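Local structure of LbaCas13a H328A (C2c2) (Lachnospiraceae bacterium NK4A179, 5WLH) at residues K116-Y121 / K153-E158; Y309-D314 / R335-E340; A689-K694 / K715-L720. The protein binds pre-crRNA as a CRISPR-Cas13a (C2c2) nuclease and probably processes it into the guide used to recognise and cut RNA. All coordinates share one frame; numbering follows the deposited sequence.

Contact 1 of 3, residues K116-Y121 / K153-E158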
loop_
_atom_site.group_PDB
_atom_site.type_symbol
_atom_site.label_atom_id
_atom_site.label_comp_id
_atom_site.label_asym_id
_atom_site.label_seq_id
_atom_site.Cartn_x
_atom_site.Cartn_y
_atom_site.Cartn_z
ATOM N N LYS A 116 -13.150 -34.055 33.139
ATOM C CA LYS A 116 -12.126 -34.857 32.480
ATOM C C LYS A 116 -12.750 -35.918 31.581
ATOM O O LYS A 116 -12.268 -36.158 30.469
ATOM C CB LYS A 116 -11.212 -35.505 33.522
ATOM C CG LYS A 116 -9.946 -34.709 33.858
ATOM C CD LYS A 116 -8.969 -34.666 32.682
ATOM C CE LYS A 116 -8.389 -33.266 32.486
ATOM N NZ LYS A 116 -7.985 -33.013 31.071
ATOM N N ALA A 117 -13.821 -36.567 32.041
ATOM C CA ALA A 117 -14.468 -37.584 31.217
ATOM C C ALA A 117 -15.064 -36.973 29.955
ATOM O O ALA A 117 -14.942 -37.539 28.861
ATOM C CB ALA A 117 -15.548 -38.307 32.023
ATOM N N PHE A 118 -15.709 -35.810 30.089
ATOM C CA PHE A 118 -16.321 -35.145 28.941
ATOM C C PHE A 118 -15.261 -34.706 27.936
ATOM O O PHE A 118 -15.445 -34.862 26.722
ATOM C CB PHE A 118 -17.135 -33.937 29.408
ATOM C CG PHE A 118 -18.486 -34.274 29.997
ATOM C CD1 PHE A 118 -19.360 -35.122 29.339
ATOM C CD2 PHE A 118 -18.889 -33.702 31.196
ATOM C CE1 PHE A 118 -20.612 -35.414 29.880
ATOM C CE2 PHE A 118 -20.124 -33.980 31.743
ATOM C CZ PHE A 118 -20.994 -34.844 31.080
ATOM N N GLU A 119 -14.140 -34.168 28.416
ATOM C CA GLU A 119 -13.069 -33.790 27.496
ATOM C C GLU A 119 -12.496 -35.009 26.789
ATOM O O GLU A 119 -12.207 -34.956 25.588
ATOM C CB GLU A 119 -11.957 -33.042 28.228
ATOM C CG GLU A 119 -10.841 -32.580 27.287
ATOM C CD GLU A 119 -9.562 -32.198 28.010
ATOM O OE1 GLU A 119 -8.910 -31.217 27.585
ATOM O OE2 GLU A 119 -9.210 -32.875 29.003
ATOM N N LYS A 120 -12.313 -36.112 27.520
ATOM C CA LYS A 120 -11.827 -37.341 26.904
ATOM C C LYS A 120 -12.822 -37.874 25.879
ATOM O O LYS A 120 -12.426 -38.358 24.812
ATOM C CB LYS A 120 -11.545 -38.387 27.981
ATOM C CG LYS A 120 -11.333 -39.787 27.442
ATOM C CD LYS A 120 -9.934 -39.962 26.888
ATOM C CE LYS A 120 -9.466 -41.394 27.078
ATOM N NZ LYS A 120 -9.762 -41.884 28.455
ATOM N N TYR A 121 -14.120 -37.804 26.195
ATOM C CA TYR A 121 -15.160 -38.115 25.220
ATOM C C TYR A 121 -14.989 -37.295 23.946
ATOM O O TYR A 121 -15.071 -37.823 22.831
ATOM C CB TYR A 121 -16.529 -37.832 25.838
ATOM C CG TYR A 121 -17.707 -38.098 24.933
ATOM C CD1 TYR A 121 -18.174 -37.129 24.040
ATOM C CD2 TYR A 121 -18.377 -39.309 24.994
ATOM C CE1 TYR A 121 -19.258 -37.383 23.222
ATOM C CE2 TYR A 121 -19.468 -39.564 24.194
ATOM C CZ TYR A 121 -19.902 -38.611 23.311
ATOM O OH TYR A 121 -20.988 -38.905 22.529
ATOM N N LYS A 153 -23.800 -39.708 29.509
ATOM C CA LYS A 153 -24.430 -39.804 28.196
ATOM C C LYS A 153 -25.756 -39.047 28.171
ATOM O O LYS A 153 -26.104 -38.417 27.165
ATOM C CB LYS A 153 -24.606 -41.281 27.834
ATOM C CG LYS A 153 -25.431 -41.574 26.598
ATOM C CD LYS A 153 -25.561 -43.082 26.421
ATOM C CE LYS A 153 -26.878 -43.453 25.763
ATOM N NZ LYS A 153 -26.669 -44.077 24.426
ATOM N N GLY A 154 -26.496 -39.062 29.284
ATOM C CA GLY A 154 -27.745 -38.322 29.326
ATOM C C GLY A 154 -27.539 -36.819 29.350
ATOM O O GLY A 154 -28.329 -36.063 28.781
ATOM N N ILE A 155 -26.467 -36.362 29.998
ATOM C CA ILE A 155 -26.192 -34.930 30.036
ATOM C C ILE A 155 -25.932 -34.402 28.631
ATOM O O ILE A 155 -26.358 -33.294 28.279
ATOM C CB ILE A 155 -25.008 -34.635 30.978
ATOM C CG1 ILE A 155 -25.428 -34.825 32.438
ATOM C CG2 ILE A 155 -24.524 -33.193 30.799
ATOM C CD1 ILE A 155 -24.308 -34.565 33.423
ATOM N N ILE A 156 -25.228 -35.183 27.807
ATOM C CA ILE A 156 -24.941 -34.751 26.444
ATOM C C ILE A 156 -25.840 -35.492 25.464
ATOM O O ILE A 156 -25.406 -35.876 24.375
ATOM C CB ILE A 156 -23.456 -34.939 26.098
ATOM C CG1 ILE A 156 -23.002 -36.376 26.375
ATOM C CG2 ILE A 156 -22.615 -33.952 26.897
ATOM C CD1 ILE A 156 -21.866 -36.829 25.474
ATOM N N SER A 157 -27.101 -35.681 25.841
ATOM C CA SER A 157 -28.107 -36.283 24.980
ATOM C C SER A 157 -28.983 -35.211 24.344
ATOM O O SER A 157 -29.029 -34.061 24.788
ATOM C CB SER A 157 -28.983 -37.263 25.771
ATOM O OG SER A 157 -29.825 -36.557 26.674
ATOM N N GLU A 158 -29.684 -35.607 23.281
ATOM C CA GLU A 158 -30.660 -34.711 22.676
ATOM C C GLU A 158 -31.717 -34.296 23.688
ATOM O O GLU A 158 -32.131 -33.131 23.726
ATOM C CB GLU A 158 -31.316 -35.382 21.475
ATOM C CG GLU A 158 -32.363 -34.509 20.809
ATOM C CD GLU A 158 -32.793 -35.042 19.455
ATOM O OE1 GLU A 158 -33.693 -34.437 18.826
ATOM O OE2 GLU A 158 -32.233 -36.065 19.030
#

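Contact 2 of 3, residues Y309-D314 / R335-E340. With nucleotides of chain B.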
loop_
_atom_site.group_PDB
_atom_site.type_symbol
_atom_site.label_atom_id
_atom_site.label_comp_id
_atom_site.label_asym_id
_atom_site.label_seq_id
_atom_site.Cartn_x
_atom_site.Cartn_y
_atom_site.Cartn_z
ATOM N N TYR A 309 -11.052 -31.897 -14.825
ATOM C CA TYR A 309 -11.688 -31.571 -13.557
ATOM C C TYR A 309 -13.107 -31.070 -13.761
ATOM O O TYR A 309 -14.034 -31.488 -13.051
ATOM C CB TYR A 309 -10.852 -30.526 -12.819
ATOM C CG TYR A 309 -11.219 -30.347 -11.366
ATOM C CD1 TYR A 309 -12.266 -29.510 -10.986
ATOM C CD2 TYR A 309 -10.507 -31.002 -10.374
ATOM C CE1 TYR A 309 -12.577 -29.329 -9.649
ATOM C CE2 TYR A 309 -10.821 -30.837 -9.033
ATOM C CZ TYR A 309 -11.866 -30.010 -8.685
ATOM O OH TYR A 309 -12.152 -29.847 -7.355
ATOM N N PHE A 310 -13.303 -30.186 -14.730
ATOM C CA PHE A 310 -14.576 -29.507 -14.880
ATOM C C PHE A 310 -15.482 -30.136 -15.926
ATOM O O PHE A 310 -16.696 -29.918 -15.875
ATOM C CB PHE A 310 -14.356 -28.037 -15.253
ATOM C CG PHE A 310 -13.795 -27.228 -14.134
ATOM C CD1 PHE A 310 -14.617 -26.803 -13.095
ATOM C CD2 PHE A 310 -12.442 -26.926 -14.086
ATOM C CE1 PHE A 310 -14.099 -26.064 -12.033
ATOM C CE2 PHE A 310 -11.922 -26.192 -13.022
ATOM C CZ PHE A 310 -12.758 -25.755 -12.002
ATOM N N TYR A 311 -14.931 -30.883 -16.873
ATOM C CA TYR A 311 -15.731 -31.392 -17.979
ATOM C C TYR A 311 -15.715 -32.905 -18.075
ATOM O O TYR A 311 -16.438 -33.459 -18.908
ATOM C CB TYR A 311 -15.275 -30.771 -19.308
ATOM C CG TYR A 311 -15.358 -29.263 -19.264
ATOM C CD1 TYR A 311 -16.561 -28.604 -19.493
ATOM C CD2 TYR A 311 -14.237 -28.496 -18.946
ATOM C CE1 TYR A 311 -16.637 -27.206 -19.419
ATOM C CE2 TYR A 311 -14.300 -27.119 -18.887
ATOM C CZ TYR A 311 -15.502 -26.476 -19.114
ATOM O OH TYR A 311 -15.542 -25.100 -19.043
ATOM N N GLY A 312 -14.950 -33.583 -17.237
ATOM C CA GLY A 312 -15.001 -35.024 -17.173
ATOM C C GLY A 312 -14.117 -35.682 -18.215
ATOM O O GLY A 312 -13.711 -35.083 -19.209
ATOM N N SER A 313 -13.820 -36.957 -17.967
ATOM C CA SER A 313 -12.858 -37.707 -18.765
ATOM C C SER A 313 -13.326 -37.959 -20.193
ATOM O O SER A 313 -12.512 -38.362 -21.024
ATOM C CB SER A 313 -12.559 -39.037 -18.082
ATOM O OG SER A 313 -13.719 -39.843 -18.054
ATOM N N ASP A 314 -14.602 -37.739 -20.503
ATOM C CA ASP A 314 -15.106 -37.947 -21.854
ATOM C C ASP A 314 -15.139 -36.667 -22.676
ATOM O O ASP A 314 -15.702 -36.662 -23.776
ATOM C CB ASP A 314 -16.499 -38.575 -21.804
ATOM C CG ASP A 314 -16.450 -40.072 -21.600
ATOM O OD1 ASP A 314 -15.760 -40.758 -22.387
ATOM O OD2 ASP A 314 -17.097 -40.560 -20.648
ATOM N N ARG A 335 -14.842 -20.328 -22.285
ATOM C CA ARG A 335 -15.394 -19.048 -21.849
ATOM C C ARG A 335 -16.793 -18.831 -22.414
ATOM O O ARG A 335 -17.713 -18.435 -21.689
ATOM C CB ARG A 335 -14.465 -17.900 -22.261
ATOM C CG ARG A 335 -14.942 -16.517 -21.807
ATOM C CD ARG A 335 -14.242 -15.376 -22.560
ATOM N NE ARG A 335 -15.053 -14.156 -22.582
ATOM C CZ ARG A 335 -15.450 -13.527 -23.689
ATOM N NH1 ARG A 335 -16.196 -12.431 -23.602
ATOM N NH2 ARG A 335 -15.102 -13.987 -24.885
ATOM N N VAL A 336 -16.977 -19.095 -23.713
ATOM C CA VAL A 336 -18.292 -18.928 -24.330
ATOM C C VAL A 336 -19.183 -20.144 -24.137
ATOM O O VAL A 336 -20.284 -20.190 -24.703
ATOM C CB VAL A 336 -18.176 -18.617 -25.839
ATOM C CG1 VAL A 336 -17.831 -17.151 -26.058
ATOM C CG2 VAL A 336 -17.150 -19.523 -26.504
ATOM N N ASP A 337 -18.746 -21.130 -23.356
ATOM C CA ASP A 337 -19.588 -22.276 -23.040
ATOM C C ASP A 337 -20.645 -21.889 -22.009
ATOM O O ASP A 337 -20.380 -21.132 -21.070
ATOM C CB ASP A 337 -18.731 -23.428 -22.518
ATOM C CG ASP A 337 -19.531 -24.686 -22.253
ATOM O OD1 ASP A 337 -20.735 -24.711 -22.584
ATOM O OD2 ASP A 337 -18.949 -25.656 -21.719
ATOM N N ASN A 338 -21.851 -22.427 -22.181
ATOM C CA ASN A 338 -22.995 -22.045 -21.368
ATOM C C ASN A 338 -23.331 -23.057 -20.285
ATOM O O ASN A 338 -24.313 -22.863 -19.565
ATOM C CB ASN A 338 -24.218 -21.827 -22.256
ATOM C CG ASN A 338 -24.496 -20.369 -22.491
ATOM O OD1 ASN A 338 -24.516 -19.575 -21.549
ATOM N ND2 ASN A 338 -24.703 -19.996 -23.753
ATOM N N ARG A 339 -22.543 -24.115 -20.151
ATOM C CA ARG A 339 -22.791 -25.128 -19.137
ATOM C C ARG A 339 -22.832 -24.507 -17.744
ATOM O O ARG A 339 -22.049 -23.608 -17.420
ATOM C CB ARG A 339 -21.694 -26.189 -19.205
ATOM C CG ARG A 339 -22.026 -27.481 -18.512
ATOM C CD ARG A 339 -21.076 -28.575 -18.943
ATOM N NE ARG A 339 -20.488 -28.332 -20.259
ATOM C CZ ARG A 339 -19.796 -29.244 -20.931
ATOM N NH1 ARG A 339 -19.617 -30.446 -20.398
ATOM N NH2 ARG A 339 -19.285 -28.963 -22.125
ATOM N N GLU A 340 -23.751 -24.993 -16.917
ATOM C CA GLU A 340 -23.904 -24.516 -15.551
ATOM C C GLU A 340 -23.159 -25.454 -14.612
ATOM O O GLU A 340 -23.303 -26.674 -14.711
ATOM C CB GLU A 340 -25.383 -24.436 -15.167
ATOM C CG GLU A 340 -26.207 -23.636 -16.150
ATOM C CD GLU A 340 -27.557 -23.238 -15.593
ATOM O OE1 GLU A 340 -27.997 -23.852 -14.593
ATOM O OE2 GLU A 340 -28.179 -22.312 -16.161
ATOM P P A B 3 -9.176 -15.201 -22.053
ATOM O OP1 A B 3 -9.450 -15.522 -20.626
ATOM O OP2 A B 3 -9.849 -15.957 -23.140
ATOM O "O5'" A B 3 -9.495 -13.680 -22.361
ATOM C "C5'" A B 3 -10.435 -12.988 -21.596
ATOM C "C4'" A B 3 -9.913 -11.632 -21.231
ATOM O "O4'" A B 3 -10.386 -10.680 -22.218
ATOM C "C3'" A B 3 -10.453 -11.131 -19.903
ATOM O "O3'" A B 3 -9.627 -11.518 -18.819
ATOM C "C2'" A B 3 -10.569 -9.637 -20.114
ATOM O "O2'" A B 3 -9.289 -9.031 -20.019
ATOM C "C1'" A B 3 -10.995 -9.592 -21.581
ATOM N N9 A B 3 -12.447 -9.763 -21.761
ATOM C C8 A B 3 -13.080 -10.789 -22.443
ATOM N N7 A B 3 -14.388 -10.676 -22.471
ATOM C C5 A B 3 -14.628 -9.502 -21.759
ATOM C C6 A B 3 -15.811 -8.812 -21.442
ATOM N N6 A B 3 -17.020 -9.256 -21.795
ATOM N N1 A B 3 -15.717 -7.659 -20.735
ATOM C C2 A B 3 -14.496 -7.233 -20.383
ATOM N N3 A B 3 -13.314 -7.796 -20.630
ATOM C C4 A B 3 -13.448 -8.931 -21.326
HETATM O O HOH W 1 -19.290 -30.297 -17.022
HETATM O O HOH W 2 -18.322 -32.887 -20.805
#

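Contact 3 of 3, residues A689-K694 / K715-L720. With nucleotides of chain B.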
loop_
_atom_site.group_PDB
_atom_site.type_symbol
_atom_site.label_atom_id
_atom_site.label_comp_id
_atom_site.label_asym_id
_atom_site.label_seq_id
_atom_site.Cartn_x
_atom_site.Cartn_y
_atom_site.Cartn_z
ATOM N N ALA A 689 -10.883 26.734 21.634
ATOM C CA ALA A 689 -11.489 26.328 22.897
ATOM C C ALA A 689 -10.470 25.660 23.814
ATOM O O ALA A 689 -10.516 25.834 25.040
ATOM C CB ALA A 689 -12.675 25.400 22.634
ATOM N N LEU A 690 -9.532 24.898 23.248
ATOM C CA LEU A 690 -8.589 24.182 24.098
ATOM C C LEU A 690 -7.598 25.129 24.766
ATOM O O LEU A 690 -7.270 24.952 25.942
ATOM C CB LEU A 690 -7.841 23.113 23.293
ATOM C CG LEU A 690 -7.034 22.145 24.167
ATOM C CD1 LEU A 690 -7.272 20.699 23.773
ATOM C CD2 LEU A 690 -5.561 22.474 24.110
ATOM N N VAL A 691 -7.096 26.129 24.041
ATOM C CA VAL A 691 -6.092 26.987 24.660
ATOM C C VAL A 691 -6.742 27.927 25.669
ATOM O O VAL A 691 -6.110 28.306 26.659
ATOM C CB VAL A 691 -5.282 27.759 23.603
ATOM C CG1 VAL A 691 -4.554 26.776 22.683
ATOM C CG2 VAL A 691 -6.172 28.690 22.822
ATOM N N ARG A 692 -8.008 28.292 25.456
ATOM C CA ARG A 692 -8.723 29.132 26.413
ATOM C C ARG A 692 -9.113 28.377 27.678
ATOM O O ARG A 692 -9.308 29.007 28.725
ATOM C CB ARG A 692 -9.965 29.720 25.752
ATOM C CG ARG A 692 -9.654 30.797 24.729
ATOM C CD ARG A 692 -10.909 31.527 24.327
ATOM N NE ARG A 692 -11.920 30.607 23.819
ATOM C CZ ARG A 692 -12.122 30.360 22.528
ATOM N NH1 ARG A 692 -11.385 30.968 21.608
ATOM N NH2 ARG A 692 -13.068 29.508 22.156
ATOM N N ASP A 693 -9.228 27.053 27.609
ATOM C CA ASP A 693 -9.621 26.273 28.772
ATOM C C ASP A 693 -8.655 26.515 29.923
ATOM O O ASP A 693 -7.438 26.384 29.770
ATOM C CB ASP A 693 -9.664 24.784 28.427
ATOM C CG ASP A 693 -10.418 23.968 29.460
ATOM O OD1 ASP A 693 -9.914 23.816 30.594
ATOM O OD2 ASP A 693 -11.516 23.470 29.133
ATOM N N LYS A 694 -9.203 26.870 31.087
ATOM C CA LYS A 694 -8.341 27.247 32.195
ATOM C C LYS A 694 -7.666 26.046 32.838
ATOM O O LYS A 694 -6.663 26.218 33.540
ATOM C CB LYS A 694 -9.153 28.037 33.222
ATOM C CG LYS A 694 -9.439 29.461 32.783
ATOM C CD LYS A 694 -10.365 30.151 33.774
ATOM C CE LYS A 694 -10.945 31.425 33.208
ATOM N NZ LYS A 694 -12.235 31.734 33.884
ATOM N N LYS A 715 -6.011 35.530 13.442
ATOM C CA LYS A 715 -4.558 35.582 13.310
ATOM C C LYS A 715 -3.869 34.975 14.526
ATOM O O LYS A 715 -2.893 34.231 14.385
ATOM C CB LYS A 715 -4.085 37.022 13.104
ATOM C CG LYS A 715 -4.229 37.551 11.682
ATOM C CD LYS A 715 -3.344 38.773 11.474
ATOM C CE LYS A 715 -3.978 39.774 10.524
ATOM N NZ LYS A 715 -4.616 39.114 9.353
ATOM N N PHE A 716 -4.360 35.275 15.734
ATOM C CA PHE A 716 -3.707 34.758 16.933
ATOM C C PHE A 716 -3.785 33.239 17.007
ATOM O O PHE A 716 -2.776 32.569 17.261
ATOM C CB PHE A 716 -4.309 35.356 18.204
ATOM C CG PHE A 716 -3.836 34.664 19.447
ATOM C CD1 PHE A 716 -2.505 34.757 19.831
ATOM C CD2 PHE A 716 -4.695 33.872 20.191
ATOM C CE1 PHE A 716 -2.046 34.098 20.960
ATOM C CE2 PHE A 716 -4.249 33.201 21.318
ATOM C CZ PHE A 716 -2.924 33.319 21.710
ATOM N N TYR A 717 -4.981 32.674 16.832
ATOM C CA TYR A 717 -5.104 31.223 16.955
ATOM C C TYR A 717 -4.330 30.505 15.853
ATOM O O TYR A 717 -3.760 29.434 16.093
ATOM C CB TYR A 717 -6.571 30.812 16.951
ATOM C CG TYR A 717 -7.248 31.194 18.243
ATOM C CD1 TYR A 717 -6.772 30.722 19.456
ATOM C CD2 TYR A 717 -8.330 32.054 18.253
ATOM C CE1 TYR A 717 -7.373 31.079 20.647
ATOM C CE2 TYR A 717 -8.944 32.408 19.443
ATOM C CZ TYR A 717 -8.458 31.924 20.631
ATOM O OH TYR A 717 -9.065 32.282 21.818
ATOM N N ASN A 718 -4.289 31.088 14.655
ATOM C CA ASN A 718 -3.472 30.541 13.578
ATOM C C ASN A 718 -1.990 30.635 13.916
ATOM O O ASN A 718 -1.223 29.709 13.639
ATOM C CB ASN A 718 -3.764 31.283 12.280
ATOM C CG ASN A 718 -5.082 30.857 11.647
ATOM O OD1 ASN A 718 -5.587 29.775 11.928
ATOM N ND2 ASN A 718 -5.637 31.711 10.795
ATOM N N ALA A 719 -1.575 31.750 14.519
ATOM C CA ALA A 719 -0.182 31.902 14.926
ATOM C C ALA A 719 0.180 30.900 16.009
ATOM O O ALA A 719 1.229 30.245 15.945
ATOM C CB ALA A 719 0.066 33.334 15.412
ATOM N N LEU A 720 -0.674 30.774 17.021
ATOM C CA LEU A 720 -0.405 29.839 18.105
ATOM C C LEU A 720 -0.359 28.409 17.586
ATOM O O LEU A 720 0.478 27.608 18.020
ATOM C CB LEU A 720 -1.477 29.980 19.183
ATOM C CG LEU A 720 -1.154 29.388 20.553
ATOM C CD1 LEU A 720 -0.022 30.147 21.212
ATOM C CD2 LEU A 720 -2.392 29.394 21.433
ATOM P P A B 38 -6.568 30.388 7.294
ATOM O OP1 A B 38 -6.603 30.604 5.822
ATOM O OP2 A B 38 -7.337 31.336 8.154
ATOM O "O5'" A B 38 -7.115 28.951 7.683
ATOM C "C5'" A B 38 -6.999 28.469 9.018
ATOM C "C4'" A B 38 -8.254 27.762 9.464
ATOM O "O4'" A B 38 -9.221 28.736 9.940
ATOM C "C3'" A B 38 -8.968 26.951 8.382
ATOM O "O3'" A B 38 -9.573 25.816 8.981
ATOM C "C2'" A B 38 -10.074 27.890 7.929
ATOM O "O2'" A B 38 -11.187 27.235 7.357
ATOM C "C1'" A B 38 -10.441 28.565 9.244
ATOM N N9 A B 38 -11.093 29.865 9.096
ATOM C C8 A B 38 -10.643 30.993 8.461
ATOM N N7 A B 38 -11.489 31.993 8.513
ATOM C C5 A B 38 -12.561 31.486 9.237
ATOM C C6 A B 38 -13.785 32.045 9.642
ATOM N N6 A B 38 -14.143 33.297 9.360
ATOM N N1 A B 38 -14.636 31.267 10.343
ATOM C C2 A B 38 -14.274 30.009 10.624
ATOM N N3 A B 38 -13.154 29.370 10.296
ATOM C C4 A B 38 -12.333 30.176 9.600
#

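Contact 1 of 3, residues K116-Y121 / K153-E158
Two first torsions bring Tyr121 and Ile156 together: CG of the tyrosine lies anti to its backbone N (chi1 179°), and CG1 of the isoleucine sits in the crowded position between N and the carbonyl carbon (chi1 53°). The motif is apolar helix-helix packing, in which helix 115-130 meets the C-terminal end of helix 146-155 in the N-terminal part of the chain. The two side chains approach from opposite directions, and CD1 of Ile156 lies over one face of the Tyr121 ring, 3.7 Å from its centroid and 23° off the normal. This is a CH-pi contact, displaced toward the ring's rim. Phe118, one turn earlier, spans both isoleucines, crossing Ile155 at about a right angle and sliding past Ile156 in the opposite sense. Ile156, the first residue to leave helical geometry, meets CE1 of Phe118 through CG2 at 3.9 Å. Leu107 touches Phe118 and both isoleucines, Leu227 adds to the packing on Tyr121 and Ile156, and the phenolic OH of Tyr121 hydrogen-bonds Asp224. Ser157, the N-cap of helix 158-166, takes the backbone N of Asn160 on its OG, and the same OG donates to Gly154 O at 2.6 Å, tilted out of the carbonyl plane.

Contact 2 of 3, residues Y309-D314 / R335-E340
Tyr311 sets the edge of its ring against the guanidinium face of Arg339, with CD1 of the tyrosine 3.6 Å from Arg339 CZ. CD1 stands over the centre of the guanidinium and the two planes are 78° apart, so the approach is T-shaped and not a parallel stack. Next to it, CE1 of Tyr311 lies 3.6 Å from OD2 of Asp337. A water bridges the segments, donating to Tyr311 O and accepting from Arg339 NH1 at 2.8 Å, in the guanidinium plane. Behind this first shell, an Asx turn ties Asp337 to the backbone of Arg339, whose N donates to Asp337 OD1 at 3.1 Å from above the carboxylate plane, while OD2 takes a salt bridge and weak bonds from the same arginine. Farther out, Tyr311 OH hydrogen-bonds Ser433 OG, Arg334 makes a cation-pi contact with the ring, and A3 of RNA chain B lies over one face of the Arg335 guanidinium, its N7 2.8 Å from NH1. Replacing Tyr311 by alanine strips the ring edge from the Arg339 guanidinium, which would probably be left to Asp337 and water, with Ser433 OG losing its phenolic partner. Since ring-edge hydrogens are slightly positive, their electrostatic attraction is likely to be to the Asp337 carboxylate, with the guanidinium joined mainly by dispersion and water.

Contact 3 of 3, residues A689-K694 / K715-L720
Arg692 NH1 is held by two oxygens: Tyr717 OH, to which it donates a hydrogen bond of 2.7 Å with an N-H...O angle of 153°, and Thr1080 O, a backbone acceptor outside the two segments. The phenolic oxygen lies only 12° out of the guanidinium plane, so the N-H is used along the edge of the flat group. Guanidinium and ring are turned 80° against each other, and the two side chains cross at about a right angle. A bend at chi3 of Arg692 folds the chain around the phenolic oxygen, which also meets CD of the arginine at 3.2 Å. One face of the guanidinium is covered by Ala689 N of the same helix, 3.5 Å above its plane.

The apolar half of the contact comes from Val691, whose two methyls have different partners. CG2 abuts the edge of the Tyr717 ring, 3.4 Å from CE1, while CG1 meets Leu720 CD2 tip to tip at 3.6 Å. Phe716 CD2 lies over one face of the tyrosine ring, so the ring is packed at both edge and face.

On the same helix as Tyr717, Asn718 ND2 donates to OP2 of A38 in RNA chain B at 3.2 Å, and its OD1 accepts from Arg684; the contact thus lies beside the RNA backbone. In the fold, the short helix 687-692 packs against helix 709-732, with Pro688 and Phe687 extending the interface onto Tyr717 and Leu720, while helix 843-861 touches Leu690.

How the contacts relate
Followed from the N terminus, the three contacts lie in series, each closing its own loop before the next opens, so none nest or cross. Contact 1 closes a 31-residue, partly helical excursion and ties helix 115-130 to helix 146-155. Contact 2 spans 20 residues and joins the end of helix 292-311 to the loop after helix 327-335. Contact 3, also spanning 20 residues, ties helix 687-692 to helix 709-732. Their centres are about 48 Å (1 to 2), 68 Å (1 to 3) and 71 Å (2 to 3) apart, and contacts 2 and 3 lie on opposite sides of the chain's centre. In contacts 2 and 3, one residue of the second segment touches a nucleotide of RNA chain B, whereas contact 1 stays about 14 Å from the RNA at its nearest atom.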